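Local structure of peptide ABC transporter, peptide-binding protein (Thermus thermophilus, 2D5W) at residues A182-N186 and K494-Y498; E237-Y243 and R587-K592; R557-Y563 and E581-E585. The protein binds oligopeptides, here a pentapeptide, and probably delivers them to an ABC transporter for uptake across the membrane. All coordinates share one frame; numbering follows the deposited sequence.

Contact 1: residues A182-N186 and K494-Y498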
loop_
_atom_site.group_PDB
_atom_site.type_symbol
_atom_site.label_atom_id
_atom_site.label_comp_id
_atom_site.label_asym_id
_atom_site.label_seq_id
_atom_site.Cartn_x
_atom_site.Cartn_y
_atom_site.Cartn_z
ATOM N N ALA A 182 5.077 9.337 -24.621
ATOM C CA ALA A 182 4.775 8.842 -23.281
ATOM C C ALA A 182 3.998 7.529 -23.257
ATOM O O ALA A 182 4.343 6.615 -22.509
ATOM C CB ALA A 182 4.019 9.906 -22.491
ATOM N N GLU A 183 2.950 7.432 -24.067
ATOM C CA GLU A 183 2.136 6.220 -24.103
ATOM C C GLU A 183 2.949 4.989 -24.497
ATOM O O GLU A 183 2.879 3.946 -23.839
ATOM C CB GLU A 183 0.973 6.405 -25.078
ATOM C CG GLU A 183 -0.028 7.466 -24.649
ATOM C CD GLU A 183 -0.426 8.386 -25.790
ATOM O OE1 GLU A 183 -0.774 7.878 -26.876
ATOM O OE2 GLU A 183 -0.396 9.620 -25.596
ATOM N N LYS A 184 3.721 5.113 -25.570
ATOM C CA LYS A 184 4.542 4.011 -26.052
ATOM C C LYS A 184 5.643 3.654 -25.062
ATOM O O LYS A 184 5.953 2.478 -24.867
ATOM C CB LYS A 184 5.152 4.366 -27.412
ATOM C CG LYS A 184 4.155 4.310 -28.568
ATOM C CD LYS A 184 2.929 5.173 -28.303
ATOM C CE LYS A 184 1.843 4.939 -29.342
ATOM N NZ LYS A 184 0.599 5.693 -29.017
ATOM N N LEU A 185 6.223 4.667 -24.427
ATOM C CA LEU A 185 7.287 4.437 -23.457
ATOM C C LEU A 185 6.741 3.690 -22.240
ATOM O O LEU A 185 7.381 2.772 -21.719
ATOM C CB LEU A 185 7.897 5.772 -23.027
ATOM C CG LEU A 185 9.110 5.696 -22.100
ATOM C CD1 LEU A 185 10.222 4.865 -22.737
ATOM C CD2 LEU A 185 9.597 7.104 -21.818
ATOM N N ASN A 186 5.552 4.082 -21.792
ATOM C CA ASN A 186 4.922 3.427 -20.652
ATOM C C ASN A 186 4.667 1.957 -20.987
ATOM O O ASN A 186 4.919 1.072 -20.170
ATOM C CB ASN A 186 3.610 4.137 -20.301
ATOM C CG ASN A 186 2.878 3.476 -19.147
ATOM O OD1 ASN A 186 1.878 2.786 -19.349
ATOM N ND2 ASN A 186 3.377 3.677 -17.932
ATOM N N LYS A 494 -0.125 11.529 -18.352
ATOM C CA LYS A 494 0.731 11.275 -19.496
ATOM C C LYS A 494 1.919 12.237 -19.457
ATOM O O LYS A 494 3.036 11.871 -19.823
ATOM C CB LYS A 494 -0.069 11.474 -20.786
ATOM C CG LYS A 494 0.728 11.298 -22.066
ATOM C CD LYS A 494 -0.160 11.488 -23.289
ATOM C CE LYS A 494 -0.806 12.866 -23.302
ATOM N NZ LYS A 494 -1.711 13.047 -24.472
ATOM N N GLU A 495 1.672 13.458 -18.988
ATOM C CA GLU A 495 2.709 14.484 -18.925
ATOM C C GLU A 495 3.884 14.192 -17.998
ATOM O O GLU A 495 4.982 14.703 -18.222
ATOM C CB GLU A 495 2.095 15.838 -18.550
ATOM C CG GLU A 495 1.205 16.464 -19.623
ATOM C CD GLU A 495 -0.045 15.654 -19.902
ATOM O OE1 GLU A 495 -0.746 15.292 -18.934
ATOM O OE2 GLU A 495 -0.332 15.388 -21.090
ATOM N N ASN A 496 3.677 13.397 -16.950
ATOM C CA ASN A 496 4.792 13.073 -16.062
ATOM C C ASN A 496 5.107 11.576 -16.118
ATOM O O ASN A 496 5.694 11.010 -15.193
ATOM C CB ASN A 496 4.499 13.525 -14.622
ATOM C CG ASN A 496 3.669 12.529 -13.846
ATOM O OD1 ASN A 496 2.875 11.784 -14.417
ATOM N ND2 ASN A 496 3.833 12.528 -12.529
ATOM N N ASN A 497 4.721 10.948 -17.224
ATOM C CA ASN A 497 4.966 9.529 -17.443
ATOM C C ASN A 497 4.289 8.625 -16.420
ATOM O O ASN A 497 4.814 7.577 -16.047
ATOM C CB ASN A 497 6.474 9.271 -17.495
ATOM C CG ASN A 497 7.161 10.130 -18.540
ATOM O OD1 ASN A 497 7.871 11.079 -18.211
ATOM N ND2 ASN A 497 6.932 9.811 -19.807
ATOM N N TYR A 498 3.112 9.053 -15.978
ATOM C CA TYR A 498 2.289 8.302 -15.035
ATOM C C TYR A 498 2.969 7.968 -13.715
ATOM O O TYR A 498 2.823 6.858 -13.192
ATOM C CB TYR A 498 1.786 7.020 -15.707
ATOM C CG TYR A 498 1.125 7.268 -17.043
ATOM C CD1 TYR A 498 1.838 7.125 -18.233
ATOM C CD2 TYR A 498 -0.209 7.662 -17.118
ATOM C CE1 TYR A 498 1.235 7.366 -19.467
ATOM C CE2 TYR A 498 -0.821 7.908 -18.348
ATOM C CZ TYR A 498 -0.093 7.756 -19.513
ATOM O OH TYR A 498 -0.697 7.996 -20.728
HETATM O O HOH W 1 5.400 7.455 -20.157
HETATM O O HOH W 2 5.617 5.699 -17.970
#

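Contact 2: residues E237-Y243 and R587-K592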
loop_
_atom_site.group_PDB
_atom_site.type_symbol
_atom_site.label_atom_id
_atom_site.label_comp_id
_atom_site.label_asym_id
_atom_site.label_seq_id
_atom_site.Cartn_x
_atom_site.Cartn_y
_atom_site.Cartn_z
ATOM N N GLU A 237 15.897 -20.712 14.978
ATOM C CA GLU A 237 16.407 -21.486 16.104
ATOM C C GLU A 237 15.929 -22.934 16.078
ATOM O O GLU A 237 14.729 -23.204 15.996
ATOM C CB GLU A 237 16.001 -20.823 17.421
ATOM C CG GLU A 237 16.388 -21.621 18.655
ATOM C CD GLU A 237 16.301 -20.807 19.929
ATOM O OE1 GLU A 237 16.176 -21.414 21.011
ATOM O OE2 GLU A 237 16.370 -19.563 19.851
ATOM N N GLY A 238 16.881 -23.860 16.143
ATOM C CA GLY A 238 16.548 -25.272 16.124
ATOM C C GLY A 238 16.673 -25.887 14.745
ATOM O O GLY A 238 16.625 -27.106 14.596
ATOM N N GLY A 239 16.836 -25.042 13.732
ATOM C CA GLY A 239 16.964 -25.543 12.375
ATOM C C GLY A 239 15.695 -25.340 11.571
ATOM O O GLY A 239 14.588 -25.468 12.093
ATOM N N GLU A 240 15.855 -25.034 10.288
ATOM C CA GLU A 240 14.720 -24.791 9.408
ATOM C C GLU A 240 13.750 -25.966 9.261
ATOM O O GLU A 240 12.581 -25.769 8.929
ATOM C CB GLU A 240 15.210 -24.354 8.021
ATOM C CG GLU A 240 16.052 -25.382 7.270
ATOM C CD GLU A 240 17.479 -25.482 7.784
ATOM O OE1 GLU A 240 17.677 -25.934 8.930
ATOM O OE2 GLU A 240 18.408 -25.105 7.036
ATOM N N SER A 241 14.220 -27.182 9.519
ATOM C CA SER A 241 13.363 -28.359 9.388
ATOM C C SER A 241 12.186 -28.359 10.368
ATOM O O SER A 241 11.181 -29.033 10.141
ATOM C CB SER A 241 14.186 -29.637 9.580
ATOM O OG SER A 241 14.706 -29.722 10.894
ATOM N N LYS A 242 12.313 -27.599 11.450
ATOM C CA LYS A 242 11.261 -27.528 12.462
ATOM C C LYS A 242 10.197 -26.489 12.131
ATOM O O LYS A 242 9.220 -26.342 12.862
ATOM C CB LYS A 242 11.872 -27.200 13.827
ATOM C CG LYS A 242 12.782 -28.284 14.383
ATOM C CD LYS A 242 13.375 -27.873 15.719
ATOM C CE LYS A 242 14.131 -29.026 16.366
ATOM N NZ LYS A 242 15.235 -29.523 15.503
ATOM N N TYR A 243 10.385 -25.781 11.024
ATOM C CA TYR A 243 9.464 -24.730 10.615
ATOM C C TYR A 243 8.736 -25.109 9.326
ATOM O O TYR A 243 9.096 -26.090 8.679
ATOM C CB TYR A 243 10.256 -23.429 10.501
ATOM C CG TYR A 243 10.853 -23.035 11.842
ATOM C CD1 TYR A 243 10.221 -22.100 12.662
ATOM C CD2 TYR A 243 12.012 -23.651 12.323
ATOM C CE1 TYR A 243 10.721 -21.790 13.926
ATOM C CE2 TYR A 243 12.520 -23.346 13.588
ATOM C CZ TYR A 243 11.868 -22.417 14.382
ATOM O OH TYR A 243 12.350 -22.118 15.640
ATOM N N ARG A 587 6.225 -29.208 16.168
ATOM C CA ARG A 587 7.293 -29.597 15.247
ATOM C C ARG A 587 8.625 -29.129 15.830
ATOM O O ARG A 587 9.694 -29.431 15.299
ATOM C CB ARG A 587 7.087 -28.941 13.879
ATOM C CG ARG A 587 6.133 -29.680 12.965
ATOM C CD ARG A 587 6.853 -30.795 12.232
ATOM N NE ARG A 587 5.954 -31.544 11.362
ATOM C CZ ARG A 587 6.352 -32.473 10.498
ATOM N NH1 ARG A 587 5.462 -33.108 9.748
ATOM N NH2 ARG A 587 7.641 -32.762 10.379
ATOM N N GLY A 588 8.553 -28.381 16.925
ATOM C CA GLY A 588 9.761 -27.883 17.554
ATOM C C GLY A 588 10.007 -26.406 17.318
ATOM O O GLY A 588 10.996 -25.860 17.801
ATOM N N ALA A 589 9.118 -25.751 16.575
ATOM C CA ALA A 589 9.280 -24.324 16.305
ATOM C C ALA A 589 9.336 -23.569 17.631
ATOM O O ALA A 589 8.501 -23.782 18.513
ATOM C CB ALA A 589 8.127 -23.814 15.456
ATOM N N VAL A 590 10.319 -22.683 17.764
ATOM C CA VAL A 590 10.510 -21.921 18.991
ATOM C C VAL A 590 9.841 -20.552 18.954
ATOM O O VAL A 590 10.168 -19.707 18.119
ATOM C CB VAL A 590 12.019 -21.738 19.279
ATOM C CG1 VAL A 590 12.216 -20.947 20.560
ATOM C CG2 VAL A 590 12.693 -23.099 19.386
ATOM N N LYS A 591 8.904 -20.333 19.872
ATOM C CA LYS A 591 8.192 -19.062 19.949
ATOM C C LYS A 591 9.165 -17.945 20.319
ATOM O O LYS A 591 9.897 -18.052 21.307
ATOM C CB LYS A 591 7.077 -19.152 20.992
ATOM C CG LYS A 591 6.181 -17.932 21.032
ATOM C CD LYS A 591 5.089 -18.079 22.078
ATOM C CE LYS A 591 4.162 -16.875 22.072
ATOM N NZ LYS A 591 3.128 -16.970 23.138
ATOM N N LYS A 592 9.169 -16.879 19.526
ATOM C CA LYS A 592 10.054 -15.739 19.756
ATOM C C LYS A 592 9.282 -14.428 19.875
ATOM O O LYS A 592 9.809 -13.429 20.369
ATOM C CB LYS A 592 11.065 -15.618 18.612
ATOM C CG LYS A 592 12.074 -16.746 18.538
ATOM C CD LYS A 592 12.981 -16.753 19.755
ATOM C CE LYS A 592 14.021 -17.853 19.652
ATOM N NZ LYS A 592 14.869 -17.700 18.439
HETATM O O HOH W 3 14.361 -18.180 15.377
HETATM O O HOH W 4 9.843 -31.114 11.248
HETATM O O HOH W 5 12.212 -19.462 16.192
#

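Contact 3: residues R557-Y563 and E581-E585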
loop_
_atom_site.group_PDB
_atom_site.type_symbol
_atom_site.label_atom_id
_atom_site.label_comp_id
_atom_site.label_asym_id
_atom_site.label_seq_id
_atom_site.Cartn_x
_atom_site.Cartn_y
_atom_site.Cartn_z
ATOM N N ARG A 557 -4.444 -20.218 13.959
ATOM C CA ARG A 557 -4.635 -21.534 14.552
ATOM C C ARG A 557 -3.720 -21.735 15.748
ATOM O O ARG A 557 -2.548 -21.350 15.726
ATOM C CB ARG A 557 -4.360 -22.641 13.535
ATOM C CG ARG A 557 -4.822 -24.015 14.019
ATOM C CD ARG A 557 -4.285 -25.149 13.166
ATOM N NE ARG A 557 -4.615 -25.009 11.749
ATOM C CZ ARG A 557 -5.823 -25.196 11.226
ATOM N NH1 ARG A 557 -6.850 -25.536 11.996
ATOM N NH2 ARG A 557 -6.004 -25.055 9.922
ATOM N N LYS A 558 -4.256 -22.344 16.798
ATOM C CA LYS A 558 -3.451 -22.603 17.978
ATOM C C LYS A 558 -2.306 -23.522 17.584
ATOM O O LYS A 558 -2.477 -24.437 16.778
ATOM C CB LYS A 558 -4.316 -23.221 19.079
ATOM C CG LYS A 558 -5.323 -22.219 19.633
ATOM C CD LYS A 558 -6.200 -22.791 20.724
ATOM C CE LYS A 558 -7.125 -21.717 21.279
ATOM N NZ LYS A 558 -6.389 -20.619 21.978
ATOM N N GLY A 559 -1.125 -23.245 18.125
ATOM C CA GLY A 559 0.039 -24.051 17.806
ATOM C C GLY A 559 0.984 -23.373 16.825
ATOM O O GLY A 559 2.162 -23.717 16.761
ATOM N N LEU A 560 0.477 -22.411 16.057
ATOM C CA LEU A 560 1.306 -21.696 15.089
ATOM C C LEU A 560 1.983 -20.531 15.791
ATOM O O LEU A 560 1.312 -19.666 16.346
ATOM C CB LEU A 560 0.453 -21.159 13.933
ATOM C CG LEU A 560 1.251 -20.498 12.800
ATOM C CD1 LEU A 560 2.027 -21.562 12.033
ATOM C CD2 LEU A 560 0.311 -19.759 11.858
ATOM N N VAL A 561 3.310 -20.502 15.777
ATOM C CA VAL A 561 4.020 -19.413 16.430
ATOM C C VAL A 561 4.812 -18.526 15.483
ATOM O O VAL A 561 5.211 -18.939 14.383
ATOM C CB VAL A 561 4.976 -19.923 17.542
ATOM C CG1 VAL A 561 4.168 -20.514 18.685
ATOM C CG2 VAL A 561 5.945 -20.942 16.976
ATOM N N ASN A 562 5.014 -17.297 15.946
ATOM C CA ASN A 562 5.751 -16.253 15.255
ATOM C C ASN A 562 5.043 -15.604 14.068
ATOM O O ASN A 562 5.634 -14.792 13.356
ATOM C CB ASN A 562 7.144 -16.765 14.875
ATOM C CG ASN A 562 7.941 -17.191 16.095
ATOM O OD1 ASN A 562 7.783 -16.621 17.175
ATOM N ND2 ASN A 562 8.801 -18.190 15.930
ATOM N N TYR A 563 3.775 -15.959 13.865
ATOM C CA TYR A 563 2.965 -15.349 12.808
ATOM C C TYR A 563 2.360 -14.167 13.563
ATOM O O TYR A 563 1.224 -14.228 14.040
ATOM C CB TYR A 563 1.858 -16.302 12.349
ATOM C CG TYR A 563 1.096 -15.801 11.140
ATOM C CD1 TYR A 563 1.540 -16.083 9.849
ATOM C CD2 TYR A 563 -0.039 -15.005 11.286
ATOM C CE1 TYR A 563 0.872 -15.584 8.729
ATOM C CE2 TYR A 563 -0.714 -14.499 10.177
ATOM C CZ TYR A 563 -0.253 -14.790 8.903
ATOM O OH TYR A 563 -0.906 -14.279 7.806
ATOM N N GLU A 581 10.890 -18.033 10.419
ATOM C CA GLU A 581 10.737 -18.609 11.755
ATOM C C GLU A 581 9.295 -18.916 12.140
ATOM O O GLU A 581 8.999 -19.157 13.309
ATOM C CB GLU A 581 11.390 -17.704 12.811
ATOM C CG GLU A 581 11.017 -16.241 12.710
ATOM C CD GLU A 581 11.677 -15.385 13.781
ATOM O OE1 GLU A 581 12.832 -15.672 14.161
ATOM O OE2 GLU A 581 11.043 -14.412 14.229
ATOM N N ILE A 582 8.401 -18.913 11.160
ATOM C CA ILE A 582 7.005 -19.233 11.423
ATOM C C ILE A 582 6.878 -20.753 11.377
ATOM O O ILE A 582 7.329 -21.402 10.432
ATOM C CB ILE A 582 6.077 -18.577 10.377
ATOM C CG1 ILE A 582 6.167 -17.051 10.507
ATOM C CG2 ILE A 582 4.644 -19.064 10.572
ATOM C CD1 ILE A 582 5.423 -16.278 9.440
ATOM N N GLY A 583 6.280 -21.326 12.413
ATOM C CA GLY A 583 6.146 -22.769 12.444
ATOM C C GLY A 583 5.243 -23.292 13.539
ATOM O O GLY A 583 4.696 -22.530 14.337
ATOM N N TRP A 584 5.108 -24.611 13.568
ATOM C CA TRP A 584 4.271 -25.295 14.539
ATOM C C TRP A 584 5.080 -25.719 15.759
ATOM O O TRP A 584 6.118 -26.366 15.627
ATOM C CB TRP A 584 3.635 -26.517 13.877
ATOM C CG TRP A 584 2.798 -26.163 12.681
ATOM C CD1 TRP A 584 3.143 -26.283 11.364
ATOM C CD2 TRP A 584 1.494 -25.570 12.702
ATOM N NE1 TRP A 584 2.132 -25.800 10.563
ATOM C CE2 TRP A 584 1.111 -25.355 11.361
ATOM C CE3 TRP A 584 0.615 -25.198 13.727
ATOM C CZ2 TRP A 584 -0.119 -24.783 11.017
ATOM C CZ3 TRP A 584 -0.607 -24.629 13.386
ATOM C CH2 TRP A 584 -0.961 -24.427 12.040
ATOM N N GLU A 585 4.607 -25.358 16.946
ATOM C CA GLU A 585 5.326 -25.715 18.163
ATOM C C GLU A 585 5.518 -27.222 18.319
ATOM O O GLU A 585 6.552 -27.662 18.824
ATOM C CB GLU A 585 4.615 -25.146 19.393
ATOM C CG GLU A 585 4.487 -23.634 19.365
ATOM C CD GLU A 585 4.038 -23.049 20.691
ATOM O OE1 GLU A 585 4.907 -22.621 21.480
ATOM O OE2 GLU A 585 2.815 -23.018 20.943
#

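Contact 1: residues A182-N186 and K494-Y498
Tyr498 presents its ring to the helix turn that carries Ala182 and Asn186. One face lies under CA of Lys494, from its own segment, 3.6 Å above the plane and offset toward the rim. At the edge, near the ring plane, sits the carbonyl O of Ala182, whereas the amide of Asn186 approaches obliquely, ND2 lying 3.8 Å from Tyr498 CD1 with the two planes 52° apart. Arg454 adds a cation-pi contact to the same ring and a weak hydrogen bond to Asn186 OD1.

Beside the ring, Ala182 CB fits against Lys494, 3.6 Å from its CG. Glu183 OE2 lies against Lys494 CD (3.0 Å); beyond it the bend at chi3 (59°) leads the chain off, and NZ stays 3.8 Å from OE2, a long salt bridge. Glu183 OE1 adds a salt bridge and weak hydrogen bond to Lys184 NZ, completing a three-residue network.

No direct hydrogen bond spans the two segments; water takes that role. One water donates to Ala182 O (2.7 Å), which also accepts the helical N-H of Asn186, and accepts from Asn497 ND2, whose other partner is Pro178 O. A second water accepts from Asn186 ND2 and donates to Asn497 O (2.8 Å).

The example illustrates a water-mediated helix-to-loop junction, joining the first turn of helix 182-194 to the loop between strand 463-469 and helix 509-518 in a family 5 solute-binding fold.

Contact 2: residues E237-Y243 and R587-K592
Tyr243 reaches across to Ala589 and Val590. The ring runs obliquely to the Val590 side chain, and Ala589 leans on it off-centre: CA of Ala589 is 4.1 Å from the centroid of the Tyr243 ring in a CH-pi contact, with the Ala589 methyl packed against CE1. At the far end three bonds grip the hydroxyl. Tyr243 OH donates to Glu237 O at 2.6 Å, within the carbonyl plane and on a lone pair, and it accepts an almost straight bond from Val590 N (3.0 Å to OH, 173°) as well as one from a water that also donates to Val590 O. With its one proton and two acceptor sites so engaged, the phenol is fixed in direction and ties the two segments together.

Glu237 and Lys592 meet at about a right angle. The glutamate is extended, CG opposite the backbone N (chi1 175°), while the lysine folds at chi2 and chi4 to bring NZ 2.8 Å from Glu237 OE2; the ion pair is close although its hydrogen-bond geometry is weak. A water joins the same NZ to Glu237 N.

Lys242 packs with its methylenes and bonds with its tip. Its CG rests 3.4 Å from Arg587 O and its CD lies by Gly588, where a side chain would clash; the bend at chi4 then sends Lys242 NZ back to Gly238 O of its own segment (2.9 Å). Arg587 meets Ser241 O through a water, while its NE binds Pro3 O.

This is a loop-to-loop contact of the solute-binding fold: the connection between strands 223-228 and 246-251 of the five-stranded sheet is held to the chain following strand 583-584.

Contact 3: residues R557-Y563 and E581-E585
Val561 and Gly583 exchange backbone hydrogen bonds as the hydrogen-bonded pair of a short antiparallel ladder. Val561 N to Gly583 O is nearly straight (2.8 Å, 175°), the return bond from Gly583 N to Val561 O is longer at 3.3 Å, and Glu585 N adds a bond to Gly559 O. Gly559 occupies the third position of a type II turn, which leads the chain into strand 560-561. Contacts from CA of Trp584, Leu560 and Ile582 to carbonyl oxygens supplement the ladder.

One side chain extends this polar set. Asn562 ND2 donates to Glu581 O at 2.8 Å; the acceptor lies in the amide plane but sees the donor tilted 30° from its own carbonyl plane. Val590 O shares ND2, and OD1 receives the N-H groups of Lys592 and Trp593.

Apolar contacts centre on Trp584. Leu560 holds CG opposite its backbone N (chi1 -175°), which sets CD1 over the middle of the six-membered ring, 3.9 Å from its centroid, in a CH-pi contact. Arg557 CD meets CH2 of Trp584 obliquely at 3.6 Å, while its guanidinium turns an edge to that atom and pairs through NE with Asp268. With an alanine here instead of Trp584, a gap is likely to open beneath Leu560 CD1 and Ser7 O to lose the indole N-H. Further along, Ile582 CG2 touches Leu560 CD1, and Ile582 CD1 touches Tyr563 CD1.

The chemistry implies a division of labour: backbone bonds set the register, whereas Leu560, Ile582 and Tyr563 pack against strand 7-12 and the Trp584 indole bonds to Ser7 O.

In the fold
Contacts 2 and 3 are neighbours, their centres about 9 Å apart, and share the C-terminal part of the chain: they touch, the Asn562 amide joining both, and Ala589 CB packs on Gly583. Contact 1 lies on the opposite side of the chain's centre, with centres about 49 Å from contact 2 and 46 Å from contact 3. All three are partly buried. Contacts 1 and 3 have similar shares of buried residues, contact 2 a smaller one; contact 3 relies on strand bonds and apolar packing. Contact 2, farthest from the chain's centre, combines a buried tyrosine with an exposed ion pair, whereas contact 1 depends on water bridges and a long salt bridge.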